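Local atomic coordinates of assembly chaperone of ribosomal protein L4 (Acl4) (Chaetomium thermophilum, PDB entry 5TQB), a protein that probably acts as a dedicated chaperone of ribosomal protein L4, holding the newly made protein until it is assembled into the ribosome. Residues 141-153 with 173-187. Residues are numbered along the deposited sequence; the frame is centred on the assembly and turned at random.
Sequences KRRRLAETLCAVV and LITEATMIAPEWPET. With EDO (1,2-ethanediol), chain H; EDO (1,2-ethanediol), chain I.
Leu173 fits its forked end between Leu149 and Val152: CD2 rests on Leu149 CD2 at 3.7 Å, CD1 turns to Val152 CG1, and its CB meets Val153 CG2. Leu149 is in turn a knob in the hole formed by Leu173, Glu176, Ala177 and Ile180, its CD1 lying against the aliphatic part and carboxylate carbon of Glu176. A second knob, Ile180, sits among Arg142, Leu145, Ala146 and Leu149. With CG1 held between the backbone N and the carbonyl carbon (chi1 68°), the extended chain of Ile180 carries its CD1 to within 3.7 Å of Leu145 CD2 and also to the Ala146 methyl.

Past the end of helix 166-180, the type I turn from Ala181 to Trp184 brings the indole up, and the contact becomes part stacking, part polar. The extended chain of Arg143 lies across one face of the Trp184 indole, its CD making a CH-pi contact 3.6 Å from the centroid of the six-membered ring of Trp184; guanidinium and ring planes are 2° apart. At the ring edge Trp184 NE1 donates to Glu147 OE2 at 2.6 Å, with an N-H...O angle of 149°, and the oxygen accepts with its anti lone pair. Arg144 grips the same carboxylate side-on, NE to OE1 and NH2 to OE2, so OE2 takes two donors. A leucine in place of Trp184 would probably leave Glu147 OE2 without its indole donor and the chain of Arg143 without a flat surface to lie on.

Helix segments 141-153 and 173-180 run antiparallel, their axes 9.1 Å apart at closest approach, a pairing consistent with the antiparallel helix hairpins of TPR-like folds. Helix 100-125 adds Phe106 beside Val152 and Arg114 as a salt-bridge partner for Glu176, while Glu186 pairs with a basic side chain of another protein's chain, and helix 185-197 brings Thr190 against Cys150 and Val153.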
loop_
_atom_site.group_PDB
_atom_site.type_symbol
_atom_site.label_atom_id
_atom_site.label_comp_id
_atom_site.label_asym_id
_atom_site.label_seq_id
_atom_site.Cartn_x
_atom_site.Cartn_y
_atom_site.Cartn_z
ATOM N N LYS B 141 -2.046 19.642 -0.777
ATOM C CA LYS B 141 -2.550 20.209 0.465
ATOM C C LYS B 141 -4.054 19.973 0.642
ATOM O O LYS B 141 -4.507 19.664 1.740
ATOM C CB LYS B 141 -2.255 21.707 0.530
ATOM C CG LYS B 141 -1.217 22.087 1.566
ATOM C CD LYS B 141 0.150 21.544 1.204
ATOM C CE LYS B 141 1.224 22.065 2.147
ATOM N NZ LYS B 141 1.012 21.618 3.551
ATOM N N ARG B 142 -4.819 20.135 -0.435
ATOM C CA ARG B 142 -6.264 19.929 -0.388
ATOM C C ARG B 142 -6.603 18.470 -0.099
ATOM O O ARG B 142 -7.601 18.173 0.564
ATOM C CB ARG B 142 -6.916 20.362 -1.703
ATOM C CG ARG B 142 -7.107 21.863 -1.830
ATOM C CD ARG B 142 -7.658 22.251 -3.194
ATOM N NE ARG B 142 -7.959 23.677 -3.268
ATOM C CZ ARG B 142 -8.105 24.358 -4.401
ATOM N NH1 ARG B 142 -7.973 23.752 -5.574
ATOM N NH2 ARG B 142 -8.378 25.653 -4.361
ATOM N N ARG B 143 -5.768 17.563 -0.597
ATOM C CA ARG B 143 -5.978 16.139 -0.366
ATOM C C ARG B 143 -5.700 15.775 1.088
ATOM O O ARG B 143 -6.439 14.990 1.678
ATOM C CB ARG B 143 -5.116 15.307 -1.309
ATOM C CG ARG B 143 -5.608 15.353 -2.737
ATOM C CD ARG B 143 -4.572 14.835 -3.706
ATOM N NE ARG B 143 -5.010 15.004 -5.086
ATOM C CZ ARG B 143 -4.247 14.769 -6.145
ATOM N NH1 ARG B 143 -2.998 14.357 -5.983
ATOM N NH2 ARG B 143 -4.734 14.949 -7.363
ATOM N N ARG B 144 -4.650 16.356 1.665
ATOM C CA ARG B 144 -4.346 16.133 3.077
ATOM C C ARG B 144 -5.478 16.674 3.942
ATOM O O ARG B 144 -5.832 16.081 4.966
ATOM C CB ARG B 144 -3.028 16.813 3.476
ATOM C CG ARG B 144 -1.769 16.255 2.805
ATOM C CD ARG B 144 -1.505 14.784 3.134
ATOM N NE ARG B 144 -2.168 13.878 2.195
ATOM C CZ ARG B 144 -1.797 13.696 0.929
ATOM N NH1 ARG B 144 -0.764 14.365 0.419
ATOM N NH2 ARG B 144 -2.471 12.848 0.162
ATOM N N LEU B 145 -6.034 17.814 3.534
ATOM C CA LEU B 145 -7.154 18.419 4.244
ATOM C C LEU B 145 -8.387 17.537 4.134
ATOM O O LEU B 145 -9.075 17.304 5.124
ATOM C CB LEU B 145 -7.469 19.810 3.690
ATOM C CG LEU B 145 -8.690 20.501 4.318
ATOM C CD1 LEU B 145 -8.504 20.690 5.816
ATOM C CD2 LEU B 145 -8.963 21.838 3.648
ATOM N N ALA B 146 -8.662 17.053 2.925
ATOM C CA ALA B 146 -9.816 16.192 2.684
ATOM C C ALA B 146 -9.725 14.938 3.544
ATOM O O ALA B 146 -10.713 14.501 4.146
ATOM C CB ALA B 146 -9.894 15.821 1.221
ATOM N N GLU B 147 -8.524 14.370 3.606
ATOM C CA GLU B 147 -8.271 13.197 4.427
ATOM C C GLU B 147 -8.453 13.510 5.913
ATOM O O GLU B 147 -8.837 12.644 6.691
ATOM C CB GLU B 147 -6.860 12.665 4.168
ATOM C CG GLU B 147 -6.669 12.036 2.789
ATOM C CD GLU B 147 -5.202 12.016 2.336
ATOM O OE1 GLU B 147 -4.304 12.227 3.180
ATOM O OE2 GLU B 147 -4.949 11.795 1.131
ATOM N N THR B 148 -8.177 14.753 6.300
ATOM C CA THR B 148 -8.323 15.171 7.691
ATOM C C THR B 148 -9.801 15.253 8.061
ATOM O O THR B 148 -10.206 14.855 9.158
ATOM C CB THR B 148 -7.652 16.536 7.941
ATOM O OG1 THR B 148 -6.240 16.427 7.704
ATOM C CG2 THR B 148 -7.877 17.003 9.367
ATOM N N LEU B 149 -10.607 15.771 7.144
ATOM C CA LEU B 149 -12.031 15.890 7.393
ATOM C C LEU B 149 -12.612 14.487 7.491
ATOM O O LEU B 149 -13.428 14.204 8.369
ATOM C CB LEU B 149 -12.705 16.708 6.286
ATOM C CG LEU B 149 -12.124 18.119 6.095
ATOM C CD1 LEU B 149 -12.824 18.848 4.964
ATOM C CD2 LEU B 149 -12.196 18.931 7.372
ATOM N N CYS B 150 -12.150 13.600 6.614
ATOM C CA CYS B 150 -12.585 12.211 6.628
ATOM C C CYS B 150 -12.180 11.543 7.931
ATOM O O CYS B 150 -12.927 10.735 8.482
ATOM C CB CYS B 150 -11.990 11.450 5.445
ATOM S SG CYS B 150 -12.721 11.882 3.835
ATOM N N ALA B 151 -10.998 11.882 8.434
ATOM C CA ALA B 151 -10.555 11.319 9.700
ATOM C C ALA B 151 -11.521 11.709 10.819
ATOM O O ALA B 151 -11.808 10.905 11.702
ATOM C CB ALA B 151 -9.152 11.766 10.028
ATOM N N VAL B 152 -12.024 12.938 10.771
ATOM C CA VAL B 152 -12.969 13.425 11.774
ATOM C C VAL B 152 -14.325 12.727 11.636
ATOM O O VAL B 152 -14.957 12.384 12.634
ATOM C CB VAL B 152 -13.140 14.958 11.682
ATOM C CG1 VAL B 152 -14.183 15.455 12.675
ATOM C CG2 VAL B 152 -11.813 15.643 11.946
ATOM N N VAL B 153 -14.761 12.518 10.397
ATOM C CA VAL B 153 -15.976 11.758 10.122
ATOM C C VAL B 153 -15.950 10.419 10.853
ATOM O O VAL B 153 -16.935 10.028 11.484
ATOM C CB VAL B 153 -16.159 11.513 8.599
ATOM C CG1 VAL B 153 -17.244 10.468 8.331
ATOM C CG2 VAL B 153 -16.499 12.817 7.881
ATOM N N LEU B 173 -18.826 17.630 6.823
ATOM C CA LEU B 173 -17.454 17.268 6.512
ATOM C C LEU B 173 -17.329 16.700 5.100
ATOM O O LEU B 173 -16.420 17.077 4.360
ATOM C CB LEU B 173 -16.925 16.275 7.548
ATOM C CG LEU B 173 -16.650 16.903 8.918
ATOM C CD1 LEU B 173 -16.649 15.855 10.018
ATOM C CD2 LEU B 173 -15.324 17.645 8.890
ATOM N N ILE B 174 -18.246 15.814 4.716
ATOM C CA ILE B 174 -18.144 15.155 3.414
ATOM C C ILE B 174 -18.554 16.077 2.262
ATOM O O ILE B 174 -18.127 15.874 1.126
ATOM C CB ILE B 174 -18.949 13.826 3.348
ATOM C CG1 ILE B 174 -20.442 14.074 3.587
ATOM C CG2 ILE B 174 -18.396 12.821 4.354
ATOM C CD1 ILE B 174 -21.323 12.857 3.330
ATOM N N THR B 175 -19.374 17.086 2.545
ATOM C CA THR B 175 -19.715 18.078 1.524
ATOM C C THR B 175 -18.490 18.936 1.198
ATOM O O THR B 175 -18.181 19.167 0.027
ATOM C CB THR B 175 -20.904 18.990 1.937
ATOM O OG1 THR B 175 -20.708 19.487 3.268
ATOM C CG2 THR B 175 -22.223 18.228 1.865
ATOM N N GLU B 176 -17.789 19.394 2.232
ATOM C CA GLU B 176 -16.563 20.160 2.039
ATOM C C GLU B 176 -15.464 19.317 1.381
ATOM O O GLU B 176 -14.735 19.807 0.522
ATOM C CB GLU B 176 -16.061 20.730 3.370
ATOM C CG GLU B 176 -14.714 21.455 3.258
ATOM C CD GLU B 176 -14.238 22.056 4.573
ATOM O OE1 GLU B 176 -15.050 22.158 5.518
ATOM O OE2 GLU B 176 -13.046 22.428 4.658
ATOM N N ALA B 177 -15.347 18.054 1.781
ATOM C CA ALA B 177 -14.292 17.185 1.265
ATOM C C ALA B 177 -14.485 16.863 -0.218
ATOM O O ALA B 177 -13.515 16.816 -0.977
ATOM C CB ALA B 177 -14.219 15.909 2.078
ATOM N N THR B 178 -15.728 16.637 -0.634
ATOM C CA THR B 178 -16.015 16.375 -2.044
ATOM C C THR B 178 -15.835 17.644 -2.872
ATOM O O THR B 178 -15.578 17.585 -4.075
ATOM C CB THR B 178 -17.445 15.832 -2.260
ATOM O OG1 THR B 178 -18.391 16.661 -1.575
ATOM C CG2 THR B 178 -17.560 14.405 -1.750
HETATM N N MSE B 179 -15.968 18.792 -2.221
HETATM C CA MSE B 179 -15.793 20.072 -2.889
HETATM C C MSE B 179 -14.318 20.333 -3.210
HETATM O O MSE B 179 -13.987 20.783 -4.307
HETATM C CB MSE B 179 -16.337 21.192 -2.004
HETATM C CG MSE B 179 -16.463 22.534 -2.700
HETATM SE SE MSE B 179 -17.083 23.930 -1.487
HETATM C CE MSE B 179 -15.587 23.939 -0.232
ATOM N N ILE B 180 -13.440 20.036 -2.255
ATOM C CA ILE B 180 -12.019 20.368 -2.379
ATOM C C ILE B 180 -11.202 19.275 -3.073
ATOM O O ILE B 180 -10.132 19.552 -3.617
ATOM C CB ILE B 180 -11.387 20.668 -0.998
ATOM C CG1 ILE B 180 -11.331 19.397 -0.139
ATOM C CG2 ILE B 180 -12.159 21.787 -0.302
ATOM C CD1 ILE B 180 -10.747 19.593 1.256
ATOM N N ALA B 181 -11.700 18.041 -3.051
ATOM C CA ALA B 181 -10.979 16.921 -3.648
ATOM C C ALA B 181 -11.912 15.866 -4.240
ATOM O O ALA B 181 -11.918 14.716 -3.786
ATOM C CB ALA B 181 -10.069 16.285 -2.614
ATOM N N PRO B 182 -12.694 16.245 -5.266
ATOM C CA PRO B 182 -13.626 15.303 -5.899
ATOM C C PRO B 182 -12.914 14.227 -6.719
ATOM O O PRO B 182 -13.546 13.267 -7.159
ATOM C CB PRO B 182 -14.457 16.204 -6.815
ATOM C CG PRO B 182 -13.545 17.323 -7.154
ATOM C CD PRO B 182 -12.720 17.565 -5.920
ATOM N N GLU B 183 -11.610 14.395 -6.915
ATOM C CA GLU B 183 -10.813 13.470 -7.716
ATOM C C GLU B 183 -10.061 12.471 -6.840
ATOM O O GLU B 183 -9.345 11.610 -7.346
ATOM C CB GLU B 183 -9.818 14.246 -8.591
ATOM C CG GLU B 183 -8.618 14.868 -7.847
ATOM C CD GLU B 183 -9.000 16.035 -6.944
ATOM O OE1 GLU B 183 -8.481 16.106 -5.807
ATOM O OE2 GLU B 183 -9.811 16.883 -7.375
ATOM N N TRP B 184 -10.225 12.595 -5.528
ATOM C CA TRP B 184 -9.515 11.758 -4.573
ATOM C C TRP B 184 -10.420 10.613 -4.102
ATOM O O TRP B 184 -11.523 10.866 -3.612
ATOM C CB TRP B 184 -9.094 12.616 -3.386
ATOM C CG TRP B 184 -7.873 12.152 -2.656
ATOM C CD1 TRP B 184 -7.728 12.033 -1.306
ATOM C CD2 TRP B 184 -6.615 11.769 -3.229
ATOM N NE1 TRP B 184 -6.464 11.600 -1.000
ATOM C CE2 TRP B 184 -5.761 11.426 -2.163
ATOM C CE3 TRP B 184 -6.129 11.680 -4.537
ATOM C CZ2 TRP B 184 -4.450 10.994 -2.364
ATOM C CZ3 TRP B 184 -4.825 11.252 -4.735
ATOM C CH2 TRP B 184 -4.002 10.915 -3.653
ATOM N N PRO B 185 -9.968 9.352 -4.264
ATOM C CA PRO B 185 -10.828 8.211 -3.908
ATOM C C PRO B 185 -11.321 8.172 -2.457
ATOM O O PRO B 185 -12.428 7.688 -2.215
ATOM C CB PRO B 185 -9.944 6.986 -4.184
ATOM C CG PRO B 185 -8.717 7.474 -4.848
ATOM C CD PRO B 185 -8.835 8.937 -5.104
ATOM N N GLU B 186 -10.520 8.656 -1.516
ATOM C CA GLU B 186 -10.860 8.568 -0.101
ATOM C C GLU B 186 -12.067 9.432 0.276
ATOM O O GLU B 186 -12.779 9.135 1.236
ATOM C CB GLU B 186 -9.653 8.963 0.744
ATOM C CG GLU B 186 -9.899 8.922 2.239
ATOM C CD GLU B 186 -8.685 8.441 3.017
ATOM O OE1 GLU B 186 -8.293 9.119 3.989
ATOM O OE2 GLU B 186 -8.130 7.378 2.660
ATOM N N THR B 187 -12.300 10.499 -0.475
ATOM C CA THR B 187 -13.422 11.366 -0.180
ATOM C C THR B 187 -14.720 10.607 -0.455
ATOM O O THR B 187 -15.645 10.630 0.355
ATOM C CB THR B 187 -13.363 12.660 -1.008
ATOM O OG1 THR B 187 -13.333 12.339 -2.402
ATOM C CG2 THR B 187 -12.114 13.456 -0.657
HETATM C C1 EDO H . -6.770 8.635 -0.951
HETATM O O1 EDO H . -7.582 8.131 -1.989
HETATM C C2 EDO H . -6.444 7.562 0.062
HETATM O O2 EDO H . -5.943 8.177 1.231
HETATM C C1 EDO I . -2.020 9.875 2.860
HETATM O O1 EDO I . -2.990 9.178 2.106
HETATM C C2 EDO I . -2.247 9.601 4.329
HETATM O O2 EDO I . -3.633 9.632 4.588
#